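Side-chain contacts in vacuolar-sorting protein BRO1 (Saccharomyces cerevisiae, PDB 1ZB1), which takes part in sorting cargo proteins into the intralumenal vesicles of multivesicular bodies and recruits the deubiquitinase DOA4 to endosomes: residues E143-S148 and Q191-L196; I185-A190 and A340-K345. All coordinates share one frame; numbering follows the deposited sequence.

Contact 1 (E143-S148 and Q191-L196)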
loop_
_atom_site.group_PDB
_atom_site.type_symbol
_atom_site.label_atom_id
_atom_site.label_comp_id
_atom_site.label_asym_id
_atom_site.label_seq_id
_atom_site.Cartn_x
_atom_site.Cartn_y
_atom_site.Cartn_z
ATOM N N GLU A 143 17.715 1.103 4.401
ATOM C CA GLU A 143 18.593 0.550 3.378
ATOM C C GLU A 143 18.479 1.337 2.079
ATOM O O GLU A 143 18.029 2.484 2.076
ATOM C CB GLU A 143 18.267 -0.923 3.116
ATOM C CG GLU A 143 18.598 -1.855 4.271
ATOM C CD GLU A 143 17.601 -1.759 5.405
ATOM O OE1 GLU A 143 16.437 -2.172 5.205
ATOM O OE2 GLU A 143 17.979 -1.269 6.491
ATOM N N ASP A 144 18.885 0.710 0.978
ATOM C CA ASP A 144 18.848 1.344 -0.337
ATOM C C ASP A 144 17.456 1.299 -0.966
ATOM O O ASP A 144 17.321 1.302 -2.192
ATOM C CB ASP A 144 19.845 0.657 -1.271
ATOM C CG ASP A 144 19.425 -0.754 -1.626
ATOM O OD1 ASP A 144 19.179 -1.552 -0.698
ATOM O OD2 ASP A 144 19.341 -1.064 -2.833
ATOM N N TYR A 145 16.430 1.247 -0.121
ATOM C CA TYR A 145 15.040 1.211 -0.573
ATOM C C TYR A 145 14.609 -0.130 -1.156
ATOM O O TYR A 145 13.418 -0.384 -1.304
ATOM C CB TYR A 145 14.787 2.317 -1.606
ATOM C CG TYR A 145 14.842 3.717 -1.031
ATOM C CD1 TYR A 145 15.121 4.813 -1.844
ATOM C CD2 TYR A 145 14.613 3.948 0.326
ATOM C CE1 TYR A 145 15.175 6.107 -1.320
ATOM C CE2 TYR A 145 14.664 5.237 0.858
ATOM C CZ TYR A 145 14.946 6.308 0.029
ATOM O OH TYR A 145 15.002 7.579 0.549
ATOM N N LYS A 146 15.574 -0.984 -1.482
ATOM C CA LYS A 146 15.273 -2.295 -2.055
ATOM C C LYS A 146 14.204 -3.069 -1.266
ATOM O O LYS A 146 13.188 -3.500 -1.829
ATOM C CB LYS A 146 16.557 -3.129 -2.140
ATOM C CG LYS A 146 16.348 -4.557 -2.619
ATOM C CD LYS A 146 17.634 -5.378 -2.538
ATOM C CE LYS A 146 18.643 -4.978 -3.610
ATOM N NZ LYS A 146 19.089 -3.560 -3.513
ATOM N N ASN A 147 14.438 -3.242 0.030
ATOM C CA ASN A 147 13.509 -3.975 0.887
ATOM C C ASN A 147 12.158 -3.270 1.025
ATOM O O ASN A 147 11.105 -3.905 0.954
ATOM C CB ASN A 147 14.113 -4.164 2.280
ATOM C CG ASN A 147 13.175 -4.894 3.222
ATOM O OD1 ASN A 147 13.132 -6.125 3.241
ATOM N ND2 ASN A 147 12.398 -4.136 3.992
ATOM N N SER A 148 12.197 -1.962 1.238
ATOM C CA SER A 148 10.974 -1.181 1.389
ATOM C C SER A 148 10.106 -1.242 0.140
ATOM O O SER A 148 8.883 -1.295 0.232
ATOM C CB SER A 148 11.316 0.273 1.708
ATOM O OG SER A 148 11.970 0.358 2.959
ATOM N N GLN A 191 6.542 2.981 -6.348
ATOM C CA GLN A 191 7.105 3.631 -7.539
ATOM C C GLN A 191 7.948 4.833 -7.106
ATOM O O GLN A 191 9.062 5.036 -7.590
ATOM C CB GLN A 191 5.975 4.100 -8.468
ATOM C CG GLN A 191 6.417 4.866 -9.735
ATOM C CD GLN A 191 7.147 3.986 -10.743
ATOM O OE1 GLN A 191 6.972 2.771 -10.758
ATOM N NE2 GLN A 191 7.959 4.605 -11.603
ATOM N N GLU A 192 7.409 5.625 -6.184
ATOM C CA GLU A 192 8.115 6.798 -5.682
ATOM C C GLU A 192 9.476 6.424 -5.087
ATOM O O GLU A 192 10.484 7.083 -5.363
ATOM C CB GLU A 192 7.254 7.516 -4.638
ATOM C CG GLU A 192 7.980 8.601 -3.866
ATOM C CD GLU A 192 7.064 9.357 -2.918
ATOM O OE1 GLU A 192 6.123 8.744 -2.368
ATOM O OE2 GLU A 192 7.299 10.562 -2.708
ATOM N N LEU A 193 9.514 5.371 -4.276
ATOM C CA LEU A 193 10.774 4.937 -3.669
ATOM C C LEU A 193 11.759 4.453 -4.738
ATOM O O LEU A 193 12.977 4.577 -4.576
ATOM C CB LEU A 193 10.513 3.826 -2.646
ATOM C CG LEU A 193 10.616 4.183 -1.153
ATOM C CD1 LEU A 193 10.086 5.579 -0.889
ATOM C CD2 LEU A 193 9.864 3.151 -0.331
ATOM N N PHE A 194 11.232 3.914 -5.834
ATOM C CA PHE A 194 12.085 3.429 -6.920
ATOM C C PHE A 194 12.806 4.619 -7.557
ATOM O O PHE A 194 14.003 4.551 -7.857
ATOM C CB PHE A 194 11.248 2.699 -7.974
ATOM C CG PHE A 194 12.073 2.011 -9.028
ATOM C CD1 PHE A 194 12.781 0.851 -8.729
ATOM C CD2 PHE A 194 12.160 2.533 -10.314
ATOM C CE1 PHE A 194 13.568 0.219 -9.697
ATOM C CE2 PHE A 194 12.944 1.910 -11.291
ATOM C CZ PHE A 194 13.648 0.751 -10.978
ATOM N N VAL A 195 12.070 5.707 -7.765
ATOM C CA VAL A 195 12.647 6.921 -8.338
ATOM C C VAL A 195 13.743 7.449 -7.411
ATOM O O VAL A 195 14.860 7.730 -7.850
ATOM C CB VAL A 195 11.580 8.026 -8.514
ATOM C CG1 VAL A 195 12.250 9.342 -8.884
ATOM C CG2 VAL A 195 10.589 7.624 -9.594
ATOM N N LEU A 196 13.417 7.583 -6.128
ATOM C CA LEU A 196 14.376 8.073 -5.145
ATOM C C LEU A 196 15.641 7.222 -5.130
ATOM O O LEU A 196 16.743 7.733 -4.917
ATOM C CB LEU A 196 13.750 8.094 -3.747
ATOM C CG LEU A 196 12.986 9.358 -3.340
ATOM C CD1 LEU A 196 11.961 9.709 -4.387
ATOM C CD2 LEU A 196 12.313 9.138 -1.989
#
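Tyr145 and Ser148, at the start of helix 146-165, pack against Leu193 and Leu196 near the C-terminal end of helix 176-198 in a buried helix-to-helix contact without a hydrogen bond across it. Tyr145 makes the larger part of the contact on its own segment. Its chi1 of -68° sets CG beside its own backbone N and carries the ring over to the neighbouring helix, where Leu193 CG lies above one ring face, displaced toward the rim, 4.3 Å from Tyr145 CG. Further along the ring, Tyr145 CD1 comes to 3.5 Å from the carbonyl oxygen Leu193 O, and Tyr145 CE1 to 3.4 Å from Leu196 CB. The ring and the Leu196 side chain pass at a slant, and at the far end Tyr145 OH is 4.0 Å from the methyl Leu196 CD2. One aromatic ring thus spans two leucines three residues apart, successive positions on the same side of a helix.

The two helices follow one another in the chain and belong to the elongated, mostly helical Bro1 domain, the N-terminal part of a much longer protein; the contact joins the first turn of one to the closing turns of the next. Tyr145 is the N-cap residue of helix 146-165, so the ring projects from the very point where the helix begins, and it also touches Pro8. One turn further in, Ser148 CB meets the methyl Leu193 CD2 at 3.8 Å. The serine thereby offers its carbon to the leucine, while its OG is hydrogen-bonded to the backbone oxygen of Ala137. Beside this packing, Asp144 OD2 is 2.6 Å from Lys146 NZ, a salt bridge, and forms a second with Lys197, a residue of helix 176-198.

Contact 2 (I185-A190 and A340-K345); sequences ICHAEA and ALDAIK
An Asx turn in the loop between helices 303-322 and 349-371 meets helix 176-198 of the Bro1 domain here, through a histidine-carboxylate hydrogen bond and a small apolar patch. His187 NE2 donates to Asp342 OD1 over 3.0 Å with an N-H...O angle of 161°. The carboxylate oxygen lies at the ring edge, near the imidazole plane, and accepts the N-H on its syn lone pair; ring and carboxylate are nearly coplanar. With CG anti to the backbone N (chi1 -173°), the His187 ring reaches outward from its helix to meet the aspartate, which reaches back toward it. The imidazole also stacks with Phe156 of helix 146-165.

The same Asp342 oxygen closes the turn by accepting from Ile344 N, so it is gripped by two donors, and the carboxylate is held by its own loop as well as by the helix. A negative charge so close would probably favour a protonated imidazole.

Ile344 supplies the apolar part. Its side chain runs alongside the ring in the opposite sense, with Ile344 CB 3.7 Å from His187 CD2, while Ile344 CG1 reaches Ala190 CB at 3.6 Å, one turn along the helix. The turn-closing N-H of Ile344 N, 3.1 Å from Asp342 OD1, arrives on the anti side of that oxygen, 24° out of the carboxylate plane.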
loop_
_atom_site.group_PDB
_atom_site.type_symbol
_atom_site.label_atom_id
_atom_site.label_comp_id
_atom_site.label_asym_id
_atom_site.label_seq_id
_atom_site.Cartn_x
_atom_site.Cartn_y
_atom_site.Cartn_z
ATOM N N ILE A 185 -2.376 3.625 -3.017
ATOM C CA ILE A 185 -1.422 4.375 -2.200
ATOM C C ILE A 185 -0.100 3.599 -2.147
ATOM O O ILE A 185 0.978 4.170 -2.316
ATOM C CB ILE A 185 -1.949 4.563 -0.747
ATOM C CG1 ILE A 185 -3.105 5.574 -0.725
ATOM C CG2 ILE A 185 -0.819 5.014 0.173
ATOM C CD1 ILE A 185 -2.684 7.002 -1.015
ATOM N N CYS A 186 -0.194 2.291 -1.918
ATOM C CA CYS A 186 0.989 1.439 -1.834
ATOM C C CYS A 186 1.743 1.355 -3.161
ATOM O O CYS A 186 2.981 1.378 -3.182
ATOM C CB CYS A 186 0.606 0.034 -1.357
ATOM S SG CYS A 186 -0.050 -0.023 0.340
ATOM N N HIS A 187 1.007 1.261 -4.264
ATOM C CA HIS A 187 1.633 1.202 -5.579
ATOM C C HIS A 187 2.370 2.523 -5.844
ATOM O O HIS A 187 3.536 2.530 -6.263
ATOM C CB HIS A 187 0.570 0.964 -6.659
ATOM C CG HIS A 187 1.135 0.734 -8.028
ATOM N ND1 HIS A 187 0.340 0.536 -9.136
ATOM C CD2 HIS A 187 2.415 0.675 -8.467
ATOM C CE1 HIS A 187 1.105 0.368 -10.200
ATOM N NE2 HIS A 187 2.368 0.449 -9.822
ATOM N N ALA A 188 1.693 3.637 -5.590
ATOM C CA ALA A 188 2.296 4.948 -5.801
ATOM C C ALA A 188 3.574 5.119 -4.981
ATOM O O ALA A 188 4.582 5.599 -5.498
ATOM C CB ALA A 188 1.296 6.060 -5.453
ATOM N N GLU A 189 3.532 4.725 -3.707
ATOM C CA GLU A 189 4.698 4.858 -2.834
ATOM C C GLU A 189 5.848 3.957 -3.272
ATOM O O GLU A 189 7.016 4.348 -3.188
ATOM C CB GLU A 189 4.330 4.566 -1.375
ATOM C CG GLU A 189 3.350 5.570 -0.771
ATOM C CD GLU A 189 3.107 5.347 0.709
ATOM O OE1 GLU A 189 3.222 4.190 1.166
ATOM O OE2 GLU A 189 2.788 6.327 1.420
ATOM N N ALA A 190 5.526 2.751 -3.735
ATOM C CA ALA A 190 6.565 1.835 -4.196
ATOM C C ALA A 190 7.303 2.464 -5.388
ATOM O O ALA A 190 8.536 2.479 -5.427
ATOM C CB ALA A 190 5.948 0.493 -4.597
ATOM N N ALA A 340 5.305 7.606 -19.560
ATOM C CA ALA A 340 5.431 7.024 -18.225
ATOM C C ALA A 340 5.914 5.575 -18.201
ATOM O O ALA A 340 5.560 4.773 -19.065
ATOM C CB ALA A 340 4.097 7.134 -17.490
ATOM N N LEU A 341 6.724 5.253 -17.196
ATOM C CA LEU A 341 7.253 3.905 -17.024
ATOM C C LEU A 341 6.972 3.399 -15.603
ATOM O O LEU A 341 7.591 3.857 -14.642
ATOM C CB LEU A 341 8.761 3.887 -17.283
ATOM C CG LEU A 341 9.443 2.521 -17.138
ATOM C CD1 LEU A 341 8.901 1.574 -18.190
ATOM C CD2 LEU A 341 10.952 2.664 -17.278
ATOM N N ASP A 342 6.031 2.463 -15.488
ATOM C CA ASP A 342 5.643 1.855 -14.209
ATOM C C ASP A 342 6.630 0.722 -13.906
ATOM O O ASP A 342 6.647 -0.285 -14.611
ATOM C CB ASP A 342 4.230 1.278 -14.329
ATOM C CG ASP A 342 3.633 0.881 -12.987
ATOM O OD1 ASP A 342 4.390 0.575 -12.043
ATOM O OD2 ASP A 342 2.392 0.867 -12.887
ATOM N N ALA A 343 7.434 0.873 -12.856
ATOM C CA ALA A 343 8.435 -0.138 -12.509
ATOM C C ALA A 343 8.001 -1.194 -11.485
ATOM O O ALA A 343 8.782 -2.082 -11.144
ATOM C CB ALA A 343 9.701 0.551 -12.010
ATOM N N ILE A 344 6.768 -1.105 -11.001
ATOM C CA ILE A 344 6.291 -2.047 -9.996
ATOM C C ILE A 344 5.428 -3.178 -10.548
ATOM O O ILE A 344 4.342 -2.950 -11.084
ATOM C CB ILE A 344 5.511 -1.304 -8.864
ATOM C CG1 ILE A 344 6.484 -0.505 -7.991
ATOM C CG2 ILE A 344 4.778 -2.303 -7.973
ATOM C CD1 ILE A 344 7.236 0.558 -8.711
ATOM N N LYS A 345 5.927 -4.399 -10.408
ATOM C CA LYS A 345 5.215 -5.586 -10.865
ATOM C C LYS A 345 4.741 -6.335 -9.624
ATOM O O LYS A 345 5.543 -6.947 -8.919
ATOM C CB LYS A 345 6.145 -6.480 -11.688
ATOM C CG LYS A 345 6.727 -5.811 -12.927
ATOM C CD LYS A 345 7.663 -6.755 -13.674
ATOM C CE LYS A 345 8.257 -6.096 -14.914
ATOM N NZ LYS A 345 9.134 -7.038 -15.672
#

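How the contacts relate
Contacts 1 and 2 show how one helix can serve several neighbours: both use helix 176-198, in consecutive portions, and their centres are 11 Å apart. Along the chain the segments alternate, 143-148 and 185-190 preceding 191-196 and 340-345. Contact 1 joins helices adjacent in sequence, whereas contact 2 brings in a loop about 150 residues later, so helix 176-198 ties distant parts of the Bro1 domain together. The two also touch directly. Gln191 OE1 lies 2.9 Å from Ala343 N, a probable hydrogen bond, and Phe194 CD2 packs against Ala343 CB at 3.6 Å, extending the loop's hold along the helix into the 191-196 segment.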